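Local atomic coordinates of Melibiose/raffinose/stachyose-binding protein MelE (Bacillus subtilis subsp. subtilis str. 168, PDB entry 4R6H), a protein that binds melibiose, raffinose and stachyose as the solute-binding part of the MelEDC-MsmX ABC transporter that imports them. Residues A[170-173]-A[174-178]; A[227-230]-A[231-235]; A[245-248]-A[249-253]; A[378-381]-A[382-385]; A[387-390]-A[391-395]. All blocks are in the same frame, centred on the assembly; numbering follows the deposited sequence. Where two conformers were deposited one is given.

Interaction 1 of 5, residues A[170-173]-A[174-178]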
loop_
_atom_site.group_PDB
_atom_site.type_symbol
_atom_site.label_atom_id
_atom_site.label_comp_id
_atom_site.label_asym_id
_atom_site.label_seq_id
_atom_site.Cartn_x
_atom_site.Cartn_y
_atom_site.Cartn_z
ATOM N N LEU A 170 18.633 10.669 10.866
ATOM C CA LEU A 170 18.578 11.780 9.928
ATOM C C LEU A 170 19.530 12.883 10.340
ATOM O O LEU A 170 20.225 13.443 9.528
ATOM C CB LEU A 170 17.122 12.325 9.817
ATOM C CG LEU A 170 16.084 11.310 9.330
ATOM C CD1 LEU A 170 14.775 12.044 9.158
ATOM C CD2 LEU A 170 16.509 10.624 8.027
ATOM N N ARG A 171 19.515 13.203 11.642
ATOM C CA ARG A 171 20.439 14.222 12.173
ATOM C C ARG A 171 21.887 13.811 11.946
ATOM O O ARG A 171 22.723 14.632 11.543
ATOM C CB ARG A 171 20.165 14.463 13.661
ATOM C CG ARG A 171 18.885 15.246 13.890
ATOM C CD ARG A 171 18.911 16.068 15.184
ATOM N NE ARG A 171 19.431 15.257 16.260
ATOM C CZ ARG A 171 18.713 14.380 16.955
ATOM N NH1 ARG A 171 19.313 13.674 17.888
ATOM N NH2 ARG A 171 17.398 14.240 16.764
ATOM N N THR A 172 22.174 12.530 12.143
ATOM C CA THR A 172 23.546 12.027 11.902
ATOM C C THR A 172 23.974 12.195 10.460
ATOM O O THR A 172 25.091 12.617 10.135
ATOM C CB THR A 172 23.653 10.539 12.286
ATOM O OG1 THR A 172 23.427 10.406 13.690
ATOM C CG2 THR A 172 25.034 9.967 11.891
ATOM N N ILE A 173 23.085 11.840 9.542
ATOM C CA ILE A 173 23.392 11.975 8.133
ATOM C C ILE A 173 23.640 13.437 7.761
ATOM O O ILE A 173 24.573 13.754 7.002
ATOM C CB ILE A 173 22.228 11.342 7.301
ATOM C CG1 ILE A 173 22.213 9.824 7.484
ATOM C CG2 ILE A 173 22.313 11.673 5.837
ATOM C CD1 ILE A 173 20.834 9.190 7.336
ATOM N N LYS A 174 22.818 14.354 8.280
ATOM C CA LYS A 174 22.990 15.735 7.985
ATOM C C LYS A 174 24.363 16.202 8.493
ATOM O O LYS A 174 25.076 16.873 7.749
ATOM C CB LYS A 174 21.850 16.585 8.565
ATOM C CG LYS A 174 22.095 18.070 8.315
ATOM C CD LYS A 174 20.997 18.970 8.846
ATOM C CE LYS A 174 21.231 19.413 10.273
ATOM N NZ LYS A 174 20.327 20.541 10.714
ATOM N N GLU A 175 24.684 15.844 9.733
ATOM C CA GLU A 175 25.962 16.272 10.412
ATOM C C GLU A 175 27.165 15.715 9.624
ATOM O O GLU A 175 28.058 16.450 9.148
ATOM C CB GLU A 175 25.946 15.779 11.871
ATOM C CG GLU A 175 25.145 16.660 12.839
ATOM C CD GLU A 175 24.477 15.986 14.075
ATOM O OE1 GLU A 175 24.756 14.816 14.469
ATOM O OE2 GLU A 175 23.625 16.680 14.701
ATOM N N LYS A 176 27.151 14.413 9.404
ATOM C CA LYS A 176 28.333 13.735 8.846
ATOM C C LYS A 176 28.491 13.956 7.345
ATOM O O LYS A 176 29.621 13.947 6.842
ATOM C CB LYS A 176 28.340 12.243 9.214
ATOM C CG LYS A 176 28.315 11.937 10.703
ATOM C CD LYS A 176 29.679 11.677 11.323
ATOM C CE LYS A 176 29.538 10.931 12.645
ATOM N NZ LYS A 176 28.849 9.611 12.494
ATOM N N SER A 177 27.401 14.168 6.600
ATOM C CA SER A 177 27.499 14.381 5.177
ATOM C C SER A 177 27.743 15.853 4.843
ATOM O O SER A 177 27.945 16.189 3.690
ATOM C CB SER A 177 26.246 13.896 4.439
ATOM O OG SER A 177 25.190 14.829 4.536
ATOM N N LYS A 178 27.685 16.680 5.892
ATOM C CA LYS A 178 27.783 18.127 5.822
ATOM C C LYS A 178 26.820 18.700 4.800
ATOM O O LYS A 178 27.161 19.609 4.050
ATOM C CB LYS A 178 29.234 18.569 5.567
ATOM C CG LYS A 178 29.970 18.996 6.832
ATOM C CD LYS A 178 30.916 17.927 7.345
ATOM C CE LYS A 178 31.751 18.465 8.497
ATOM N NZ LYS A 178 33.039 17.736 8.624
#
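Ser-177 and Ile-173 meet in the last turn of helix 163-177, and here the contact is tight. Ile-173 O takes two bonds, from Ser-177 N at 2.9 Å and from Ser-177 OG at 2.8 Å. The two donors reach it from opposite faces of its carbonyl plane. Ser-177 OG sits between the backbone N and the carbonyl carbon (chi1 79°), which turns it back to this oxygen. Lys-178 then leaves the helix with positive phi in a Schellman motif, its N bonded to Glu-175 O at 3.3 Å.

The solvent side is looser. Thr-172 and Lys-176 lie side by side, and Thr-172 CG2 is 3.9 Å from Lys-176 NZ. The hydroxyl of Thr-172 turns back to Lys-168 O. Glu-175 lays its chain over Arg-171 O, with CG 3.4 Å from that oxygen. Its carboxylate is near the Arg-171 guanidinium but not in contact: Arg-171 NE and Glu-175 OE2 are 4.7 Å apart.

On the buried side Leu-170 and Ile-173 pack on strands 182-185 and 265-269. Ser-177 OG also bonds Ile-181 N just before strand 182-185, and Tyr-155 of helix 149-155 touches Lys-176 and Ser-177.

Interaction 2 of 5, residues A[227-230]-A[231-235]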
loop_
_atom_site.group_PDB
_atom_site.type_symbol
_atom_site.label_atom_id
_atom_site.label_comp_id
_atom_site.label_asym_id
_atom_site.label_seq_id
_atom_site.Cartn_x
_atom_site.Cartn_y
_atom_site.Cartn_z
ATOM N N LYS A 227 -4.749 14.194 18.866
ATOM C CA LYS A 227 -3.832 13.070 18.978
ATOM C C LYS A 227 -3.003 12.844 17.697
ATOM O O LYS A 227 -2.020 12.116 17.709
ATOM C CB LYS A 227 -4.623 11.795 19.327
ATOM C CG LYS A 227 -5.258 11.879 20.709
ATOM C CD LYS A 227 -6.064 10.655 21.090
ATOM C CE LYS A 227 -6.266 10.624 22.605
ATOM N NZ LYS A 227 -7.705 10.479 22.939
ATOM N N PHE A 228 -3.410 13.473 16.613
ATOM C CA PHE A 228 -2.749 13.338 15.325
ATOM C C PHE A 228 -1.651 14.402 15.183
ATOM O O PHE A 228 -0.796 14.288 14.299
ATOM C CB PHE A 228 -3.766 13.515 14.197
ATOM C CG PHE A 228 -3.387 12.847 12.888
ATOM C CD1 PHE A 228 -3.650 11.513 12.723
ATOM C CD2 PHE A 228 -2.828 13.570 11.826
ATOM C CE1 PHE A 228 -3.361 10.881 11.530
ATOM C CE2 PHE A 228 -2.521 12.925 10.631
ATOM C CZ PHE A 228 -2.791 11.593 10.494
ATOM N N THR A 229 -1.675 15.461 16.002
ATOM C CA THR A 229 -0.779 16.590 15.801
ATOM C C THR A 229 0.693 16.234 15.816
ATOM O O THR A 229 1.514 16.861 15.113
ATOM C CB THR A 229 -1.066 17.689 16.881
ATOM O OG1 THR A 229 -2.469 17.997 16.855
ATOM C CG2 THR A 229 -0.272 18.924 16.676
ATOM N N TYR A 230 0.982 15.230 16.631
ATOM C CA TYR A 230 2.353 14.687 16.672
ATOM C C TYR A 230 2.996 14.482 15.300
ATOM O O TYR A 230 4.140 14.888 15.072
ATOM C CB TYR A 230 2.344 13.368 17.445
ATOM C CG TYR A 230 3.651 12.640 17.468
ATOM C CD1 TYR A 230 4.633 12.964 18.373
ATOM C CD2 TYR A 230 3.901 11.571 16.600
ATOM C CE1 TYR A 230 5.843 12.262 18.423
ATOM C CE2 TYR A 230 5.116 10.887 16.652
ATOM C CZ TYR A 230 6.057 11.217 17.551
ATOM O OH TYR A 230 7.248 10.522 17.551
ATOM N N LEU A 231 2.233 13.909 14.366
ATOM C CA LEU A 231 2.831 13.679 13.050
ATOM C C LEU A 231 3.153 14.944 12.262
ATOM O O LEU A 231 4.138 15.013 11.501
ATOM C CB LEU A 231 1.945 12.760 12.198
ATOM C CG LEU A 231 1.733 11.366 12.800
ATOM C CD1 LEU A 231 0.701 10.626 11.976
ATOM C CD2 LEU A 231 3.032 10.626 12.915
ATOM N N SER A 232 2.332 15.969 12.466
ATOM C CA SER A 232 2.624 17.237 11.836
ATOM C C SER A 232 3.847 17.955 12.482
ATOM O O SER A 232 4.642 18.606 11.786
ATOM C CB SER A 232 1.401 18.143 11.900
ATOM O OG SER A 232 0.364 17.646 11.030
ATOM N N GLU A 233 3.941 17.813 13.799
ATOM C CA GLU A 233 5.099 18.345 14.524
ATOM C C GLU A 233 6.396 17.694 14.054
ATOM O O GLU A 233 7.385 18.395 13.807
ATOM C CB GLU A 233 4.919 18.235 16.026
ATOM C CG GLU A 233 3.903 19.260 16.515
ATOM C CD GLU A 233 3.473 19.004 17.911
ATOM O OE1 GLU A 233 3.206 17.843 18.243
ATOM O OE2 GLU A 233 3.426 19.965 18.671
ATOM N N ILE A 234 6.374 16.377 13.904
ATOM C CA ILE A 234 7.556 15.675 13.429
ATOM C C ILE A 234 7.942 16.153 12.024
ATOM O O ILE A 234 9.090 16.444 11.712
ATOM C CB ILE A 234 7.336 14.160 13.447
ATOM C CG1 ILE A 234 7.248 13.600 14.877
ATOM C CG2 ILE A 234 8.497 13.499 12.687
ATOM C CD1 ILE A 234 8.480 13.877 15.746
ATOM N N LEU A 235 6.950 16.288 11.143
ATOM C CA LEU A 235 7.230 16.737 9.774
ATOM C C LEU A 235 7.815 18.157 9.757
ATOM O O LEU A 235 8.744 18.444 9.049
ATOM C CB LEU A 235 5.966 16.630 8.899
ATOM C CG LEU A 235 6.148 16.828 7.388
ATOM C CD1 LEU A 235 7.225 15.898 6.855
ATOM C CD2 LEU A 235 4.800 16.647 6.663
HETATM O O HOH W 1 -1.641 16.590 12.366
#
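Phe-228 O accepts Leu-231 N at 3.1 Å, and i to i+4 bonds follow from Glu-233 N to Thr-229 O and from Ile-234 N to Tyr-230 O. This is the N-terminal end of alpha-helix 229-240 in a family-1 solute-binding protein, packed on helices 192-206 and 401-420.

Two CH-pi contacts carry the side chains. Leu-231 CD1 lies over one face of the Phe-228 ring, 4.1 Å from its centroid. Ile-234 CG1 covers a face of the Tyr-230 ring, 3.9 Å from the centroid and 17° off the normal. The Tyr-230 ring gets there because CG is anti to the backbone N (chi1 175°), which lays the ring against Ile-234. Its CD2 also meets Leu-231 CD2. With an alanine in place of Tyr-230, Ile-234 CG1 would probably lose its aromatic neighbour and a gap would open beside Leu-231 and Met-163.

Thr-229 CG2 packs against Glu-233 CD, while Thr-229 OG1 bonds Ser-405 OG of helix 401-420. Helix 192-206 covers Leu-231 through Phe-201. Ser-232 OG bonds Tyr-198 OH of that same helix. A water joins Ser-232 to the start of the turn: it is 2.6 Å from Ser-232 OG and gives a weak bond to Phe-228 O at 3.1 Å.

Interaction 3 of 5, residues A[245-248]-A[249-253]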
loop_
_atom_site.group_PDB
_atom_site.type_symbol
_atom_site.label_atom_id
_atom_site.label_comp_id
_atom_site.label_asym_id
_atom_site.label_seq_id
_atom_site.Cartn_x
_atom_site.Cartn_y
_atom_site.Cartn_z
ATOM N N ASN A 245 14.575 17.250 2.120
ATOM C CA ASN A 245 15.085 18.068 1.072
ATOM C C ASN A 245 14.521 19.499 1.114
ATOM O O ASN A 245 13.328 19.714 1.298
ATOM C CB ASN A 245 14.881 17.453 -0.319
ATOM C CG ASN A 245 13.515 16.811 -0.542
ATOM O OD1 ASN A 245 13.011 16.084 0.308
ATOM N ND2 ASN A 245 12.955 17.021 -1.718
ATOM N N ILE A 246 15.422 20.445 0.899
ATOM C CA ILE A 246 15.085 21.873 0.879
ATOM C C ILE A 246 14.030 22.207 -0.161
ATOM O O ILE A 246 13.183 23.073 0.087
ATOM C CB ILE A 246 16.377 22.740 0.688
ATOM C CG1 ILE A 246 16.099 24.231 0.953
ATOM C CG2 ILE A 246 16.975 22.558 -0.688
ATOM C CD1 ILE A 246 15.733 24.552 2.388
ATOM N N ASP A 247 14.043 21.488 -1.288
ATOM C CA ASP A 247 13.121 21.667 -2.397
ATOM C C ASP A 247 11.906 20.749 -2.340
ATOM O O ASP A 247 11.297 20.500 -3.354
ATOM C CB ASP A 247 13.840 21.507 -3.744
ATOM C CG ASP A 247 14.262 20.050 -4.047
ATOM O OD1 ASP A 247 14.387 19.263 -3.095
ATOM O OD2 ASP A 247 14.455 19.731 -5.252
ATOM N N ALA A 248 11.552 20.264 -1.149
ATOM C CA ALA A 248 10.433 19.306 -1.026
ATOM C C ALA A 248 9.165 19.767 -1.717
ATOM O O ALA A 248 8.559 18.983 -2.462
ATOM C CB ALA A 248 10.163 18.942 0.417
ATOM N N VAL A 249 8.788 21.035 -1.552
ATOM C CA VAL A 249 7.592 21.569 -2.206
ATOM C C VAL A 249 7.591 21.480 -3.744
ATOM O O VAL A 249 6.539 21.394 -4.350
ATOM C CB VAL A 249 7.348 23.054 -1.743
ATOM C CG1 VAL A 249 6.530 23.862 -2.745
ATOM C CG2 VAL A 249 6.672 23.062 -0.386
ATOM N N THR A 250 8.754 21.496 -4.381
ATOM C CA THR A 250 8.834 21.428 -5.836
ATOM C C THR A 250 9.434 20.134 -6.398
ATOM O O THR A 250 9.450 19.934 -7.614
ATOM C CB THR A 250 9.673 22.590 -6.423
ATOM O OG1 THR A 250 10.922 22.665 -5.744
ATOM C CG2 THR A 250 8.962 23.923 -6.252
ATOM N N ALA A 251 9.871 19.219 -5.531
ATOM C CA ALA A 251 10.522 17.997 -6.025
ATOM C C ALA A 251 9.516 17.025 -6.585
ATOM O O ALA A 251 8.438 16.812 -6.035
ATOM C CB ALA A 251 11.294 17.360 -4.909
ATOM N N LYS A 252 9.873 16.419 -7.713
ATOM C CA LYS A 252 9.007 15.584 -8.477
ATOM C C LYS A 252 9.382 14.109 -8.380
ATOM O O LYS A 252 10.543 13.742 -8.217
ATOM C CB LYS A 252 9.004 16.066 -9.924
ATOM C CG LYS A 252 8.360 17.435 -10.009
ATOM C CD LYS A 252 8.164 17.870 -11.442
ATOM C CE LYS A 252 7.606 19.290 -11.465
ATOM N NZ LYS A 252 7.714 19.877 -12.822
ATOM N N LYS A 253 8.379 13.234 -8.457
ATOM C CA LYS A 253 8.603 11.790 -8.396
ATOM C C LYS A 253 9.608 11.318 -9.442
ATOM O O LYS A 253 10.375 10.384 -9.226
ATOM C CB LYS A 253 7.277 11.055 -8.583
ATOM C CG LYS A 253 6.312 11.239 -7.416
ATOM C CD LYS A 253 5.076 10.343 -7.553
ATOM C CE LYS A 253 4.373 10.461 -8.918
ATOM N NZ LYS A 253 3.808 11.814 -9.267
HETATM O O HOH W 2 10.253 23.094 -0.156
HETATM O O HOH W 3 12.754 20.988 -7.114
#
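Asp-247 O faces the backbone of Thr-250 and Ala-251 and is the focus of this bend, in the loop between helices 229-240 and 256-261. Thr-250 N bonds to it at 2.9 Å. Ala-251 N lies equally near Asp-247 O but makes a weak, bent bond, with an N-H...O angle of 121°. Thr-250 OG1 stands 3.2 Å from the same oxygen. The methyl of Ala-251 packs against the polar side chains, with CB 3.6 Å from Asn-245 ND2 and 4.0 Å from Asp-247 OD2.

The next shell sets the Asp-247 carboxylate. Its CG sits between the backbone N and the carbonyl carbon (chi1 71°), and this turns the group toward Asn-245. Asn-245 ND2 donates to Asp-247 OD1 at 3.0 Å. The acceptor lies near the amide plane, but the amide meets the carboxylate from above its plane. One water donates to Asp-247 OD2 and also reaches Thr-250 OG1. Another water bridges Ile-246 O and Val-249 N. A leucine in place of Asp-247 would probably leave Asn-245 ND2 without this acceptor and the water at Thr-250 without its carboxylate partner.

A type I turn, closed by Ala-248 N to Asn-245 O, is the frame that holds Asp-247. Farther out, Asn-245 OD1 accepts from Phe-186 N, tying the turn to the end of strand 182-185, and Trp-185 touches Ala-251. Ala-251 also has backbone bonds with Tyr-189.

Each carboxylate oxygen of Asp-247 thus has a donor. This would probably favour its charged form and hold the group in place.

Interaction 4 of 5, residues A[378-381]-A[382-385]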
loop_
_atom_site.group_PDB
_atom_site.type_symbol
_atom_site.label_atom_id
_atom_site.label_comp_id
_atom_site.label_asym_id
_atom_site.label_seq_id
_atom_site.Cartn_x
_atom_site.Cartn_y
_atom_site.Cartn_z
ATOM N N TYR A 378 -9.807 3.164 8.721
ATOM C CA TYR A 378 -10.142 4.014 9.870
ATOM C C TYR A 378 -10.678 5.400 9.538
ATOM O O TYR A 378 -11.185 6.069 10.434
ATOM C CB TYR A 378 -8.929 4.097 10.814
ATOM C CG TYR A 378 -8.603 2.765 11.418
ATOM C CD1 TYR A 378 -9.453 2.215 12.375
ATOM C CD2 TYR A 378 -7.499 2.019 11.035
ATOM C CE1 TYR A 378 -9.219 0.969 12.925
ATOM C CE2 TYR A 378 -7.236 0.784 11.576
ATOM C CZ TYR A 378 -8.108 0.237 12.516
ATOM O OH TYR A 378 -7.862 -1.000 13.086
ATOM N N LEU A 379 -10.588 5.833 8.267
ATOM C CA LEU A 379 -10.988 7.142 7.837
ATOM C C LEU A 379 -12.053 7.037 6.751
ATOM O O LEU A 379 -12.042 6.084 5.939
ATOM C CB LEU A 379 -9.780 7.923 7.285
ATOM C CG LEU A 379 -8.669 8.204 8.299
ATOM C CD1 LEU A 379 -7.589 9.019 7.694
ATOM C CD2 LEU A 379 -9.200 8.865 9.578
ATOM N N PRO A 380 -12.943 8.026 6.710
ATOM C CA PRO A 380 -13.904 8.034 5.604
ATOM C C PRO A 380 -13.219 8.260 4.263
ATOM O O PRO A 380 -12.169 8.908 4.161
ATOM C CB PRO A 380 -14.807 9.215 5.945
ATOM C CG PRO A 380 -13.993 10.108 6.822
ATOM C CD PRO A 380 -13.102 9.189 7.599
ATOM N N ASN A 381 -13.825 7.708 3.219
ATOM C CA ASN A 381 -13.309 7.865 1.892
ATOM C C ASN A 381 -13.188 9.334 1.542
ATOM O O ASN A 381 -14.112 10.122 1.791
ATOM C CB ASN A 381 -14.258 7.149 0.910
ATOM C CG ASN A 381 -13.705 7.068 -0.495
ATOM O OD1 ASN A 381 -12.495 6.993 -0.711
ATOM N ND2 ASN A 381 -14.603 7.053 -1.463
ATOM N N GLY A 382 -12.034 9.715 0.975
ATOM C CA GLY A 382 -11.732 11.093 0.684
ATOM C C GLY A 382 -10.607 11.663 1.546
ATOM O O GLY A 382 -10.068 12.702 1.226
ATOM N N MET A 383 -10.263 10.991 2.642
ATOM C CA MET A 383 -9.265 11.567 3.577
ATOM C C MET A 383 -7.824 11.481 3.049
ATOM O O MET A 383 -6.970 12.249 3.458
ATOM C CB MET A 383 -9.362 10.924 4.963
ATOM C CG MET A 383 -10.536 11.415 5.787
ATOM S SD MET A 383 -10.492 13.155 6.271
ATOM C CE MET A 383 -9.226 13.116 7.574
ATOM N N TRP A 384 -7.557 10.575 2.115
ATOM C CA TRP A 384 -6.218 10.483 1.507
ATOM C C TRP A 384 -5.795 11.792 0.891
ATOM O O TRP A 384 -4.706 12.292 1.122
ATOM C CB TRP A 384 -6.165 9.351 0.485
ATOM C CG TRP A 384 -4.923 9.297 -0.335
ATOM C CD1 TRP A 384 -4.733 9.796 -1.613
ATOM C CD2 TRP A 384 -3.664 8.740 0.062
ATOM N NE1 TRP A 384 -3.447 9.526 -2.042
ATOM C CE2 TRP A 384 -2.777 8.863 -1.049
ATOM C CE3 TRP A 384 -3.229 8.054 1.191
ATOM C CZ2 TRP A 384 -1.454 8.392 -1.005
ATOM C CZ3 TRP A 384 -1.944 7.581 1.232
ATOM C CH2 TRP A 384 -1.064 7.745 0.130
ATOM N N ASP A 385 -6.688 12.387 0.100
ATOM C CA ASP A 385 -6.366 13.647 -0.536
ATOM C C ASP A 385 -6.172 14.769 0.500
ATOM O O ASP A 385 -5.317 15.604 0.327
ATOM C CB ASP A 385 -7.437 14.027 -1.571
ATOM C CG ASP A 385 -7.239 13.335 -2.932
ATOM O OD1 ASP A 385 -6.150 12.800 -3.230
ATOM O OD2 ASP A 385 -8.192 13.348 -3.728
#
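Met-383 N donates to Pro-380 O at 3.2 Å and closes a type II beta turn, Pro-380 to Met-383, that leads into helix 383-395. Gly-382 is the N-cap residue.

The polar contacts are few. The closing bond has an N-H...O angle of 146°. Asn-381 ND2 bonds Glu-76 OE2.

The backbone demands glycine at Gly-382. Phi is 112°, and a beta carbon there would clash with Asn-381 O.

The apolar contacts gather round Met-383. Its CG is anti to the carbonyl carbon (chi1 -76°), which brings it back over the turn, 3.4 Å from Pro-380 O. The chain bends again at chi2 and chi3. The Leu-379 side chain crosses Met-383 at about a right angle, with Leu-379 CD1 3.8 Å from Met-383 CB. Trp-225 touches both of these side chains, and Leu-415 of helix 401-420 touches Pro-380 and Met-383. The turn thus joins the ends of helices 374-378 and 383-395 to helix 401-420. On the side of the proline ring, Pro-380 and Met-383 meet obliquely, and Pro-380 CG is 3.8 Å from Met-383 CG.

Interaction 5 of 5, residues A[387-390]-A[391-395]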
loop_
_atom_site.group_PDB
_atom_site.type_symbol
_atom_site.label_atom_id
_atom_site.label_comp_id
_atom_site.label_asym_id
_atom_site.label_seq_id
_atom_site.Cartn_x
_atom_site.Cartn_y
_atom_site.Cartn_z
ATOM N N LEU A 387 -5.095 14.401 3.618
ATOM C CA LEU A 387 -3.757 14.218 4.262
ATOM C C LEU A 387 -2.639 14.804 3.376
ATOM O O LEU A 387 -1.702 15.414 3.849
ATOM C CB LEU A 387 -3.519 12.727 4.556
ATOM C CG LEU A 387 -4.418 12.090 5.621
ATOM C CD1 LEU A 387 -4.227 10.583 5.585
ATOM C CD2 LEU A 387 -4.170 12.660 7.009
ATOM N N GLY A 388 -2.744 14.566 2.070
ATOM C CA GLY A 388 -1.762 15.096 1.141
ATOM C C GLY A 388 -1.751 16.615 1.124
ATOM O O GLY A 388 -0.681 17.234 1.221
ATOM N N THR A 389 -2.962 17.184 1.058
ATOM C CA THR A 389 -3.213 18.631 1.108
ATOM C C THR A 389 -2.527 19.279 2.296
ATOM O O THR A 389 -1.743 20.217 2.149
ATOM C CB THR A 389 -4.746 18.964 1.206
ATOM O OG1 THR A 389 -5.391 18.734 -0.044
ATOM C CG2 THR A 389 -4.993 20.365 1.650
ATOM N N VAL A 390 -2.816 18.780 3.482
ATOM C CA VAL A 390 -2.321 19.451 4.682
ATOM C C VAL A 390 -0.802 19.324 4.779
ATOM O O VAL A 390 -0.104 20.239 5.225
ATOM C CB VAL A 390 -3.028 19.012 5.984
ATOM C CG1 VAL A 390 -4.524 19.321 5.897
ATOM C CG2 VAL A 390 -2.754 17.559 6.365
ATOM N N GLY A 391 -0.275 18.174 4.349
ATOM C CA GLY A 391 1.155 18.025 4.360
ATOM C C GLY A 391 1.848 18.960 3.399
ATOM O O GLY A 391 2.880 19.543 3.717
ATOM N N GLN A 392 1.258 19.156 2.211
ATOM C CA GLN A 392 1.836 20.070 1.262
ATOM C C GLN A 392 1.749 21.514 1.768
ATOM O O GLN A 392 2.699 22.311 1.621
ATOM C CB GLN A 392 1.097 19.924 -0.066
ATOM C CG GLN A 392 1.934 20.227 -1.258
ATOM C CD GLN A 392 1.210 19.854 -2.530
ATOM O OE1 GLN A 392 0.022 20.195 -2.715
ATOM N NE2 GLN A 392 1.901 19.147 -3.412
ATOM N N GLU A 393 0.635 21.854 2.416
ATOM C CA GLU A 393 0.506 23.177 3.000
ATOM C C GLU A 393 1.473 23.419 4.180
ATOM O O GLU A 393 1.968 24.524 4.388
ATOM C CB GLU A 393 -0.957 23.440 3.398
ATOM C CG GLU A 393 -1.854 23.637 2.194
ATOM C CD GLU A 393 -3.160 24.295 2.563
ATOM O OE1 GLU A 393 -3.996 23.594 3.125
ATOM O OE2 GLU A 393 -3.338 25.492 2.249
ATOM N N LEU A 394 1.753 22.368 4.946
ATOM C CA LEU A 394 2.749 22.448 5.995
ATOM C C LEU A 394 4.108 22.713 5.351
ATOM O O LEU A 394 4.818 23.658 5.736
ATOM C CB LEU A 394 2.773 21.138 6.802
ATOM C CG LEU A 394 3.793 21.092 7.948
ATOM C CD1 LEU A 394 3.372 19.941 8.845
ATOM C CD2 LEU A 394 5.257 20.867 7.527
ATOM N N ALA A 395 4.468 21.934 4.334
ATOM C CA ALA A 395 5.802 22.057 3.747
ATOM C C ALA A 395 5.993 23.418 3.100
ATOM O O ALA A 395 7.119 23.943 3.033
ATOM C CB ALA A 395 6.060 20.952 2.721
#
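Glu-393 runs alongside Thr-389, one turn earlier in the alpha-helix 383-395, both pointing the same way. Regular i to i+4 bonds carry the backbone, from Gly-391 N to Leu-387 O through to Leu-394 N on Val-390 O at 2.8 Å.

Gln-392 extends away from the helix, and its NE2 bonds Gly-188 O. Val-390 and Leu-394 face inward, both touching Ile-404 of helix 401-420 and Tyr-198 of helix 192-206. Ile-398 and Leu-399 touch Glu-393.

From its root outward, Glu-393 CB is 3.5 Å from Thr-389 O, the oxygen that also takes Glu-393 N. CG lies 3.4 Å from the same oxygen. It is anti to the carbonyl carbon (chi1 -71°), which directs the chain toward the preceding turn. Beyond CG the chain is extended. The Thr-389 hydroxyl has its partners elsewhere, in Asp-385 O and Lys-191 NZ, so the carboxylate meets the methyl of this threonine instead. That methyl is an apolar neighbour and gives the carboxylate no bond. At the tip, Glu-393 OE1 comes alongside Thr-389 CG2 at 3.7 Å.

From the N terminus the five contacts come in series. None nests in or crosses another, and each is local to its own turn. Interaction 1 ends helix 163-177 beside the mixed sheet. Interaction 2 starts helix 229-240, and interaction 3 closes a turn in the loop after it. Interaction 4 closes the turn between helices 374-378 and 383-395. Interaction 5 continues along helix 383-395, and this helix connects interactions 2 to 5. Leu-394 packs on Ser-232 and Leu-235, and Leu-387 on Phe-228. Ala-395 O meets Val-249 CG2 at 3.6 Å. Leu-387 also touches Leu-379. Interaction 1 stands apart, its nearest atoms about 7 Å from interaction 2.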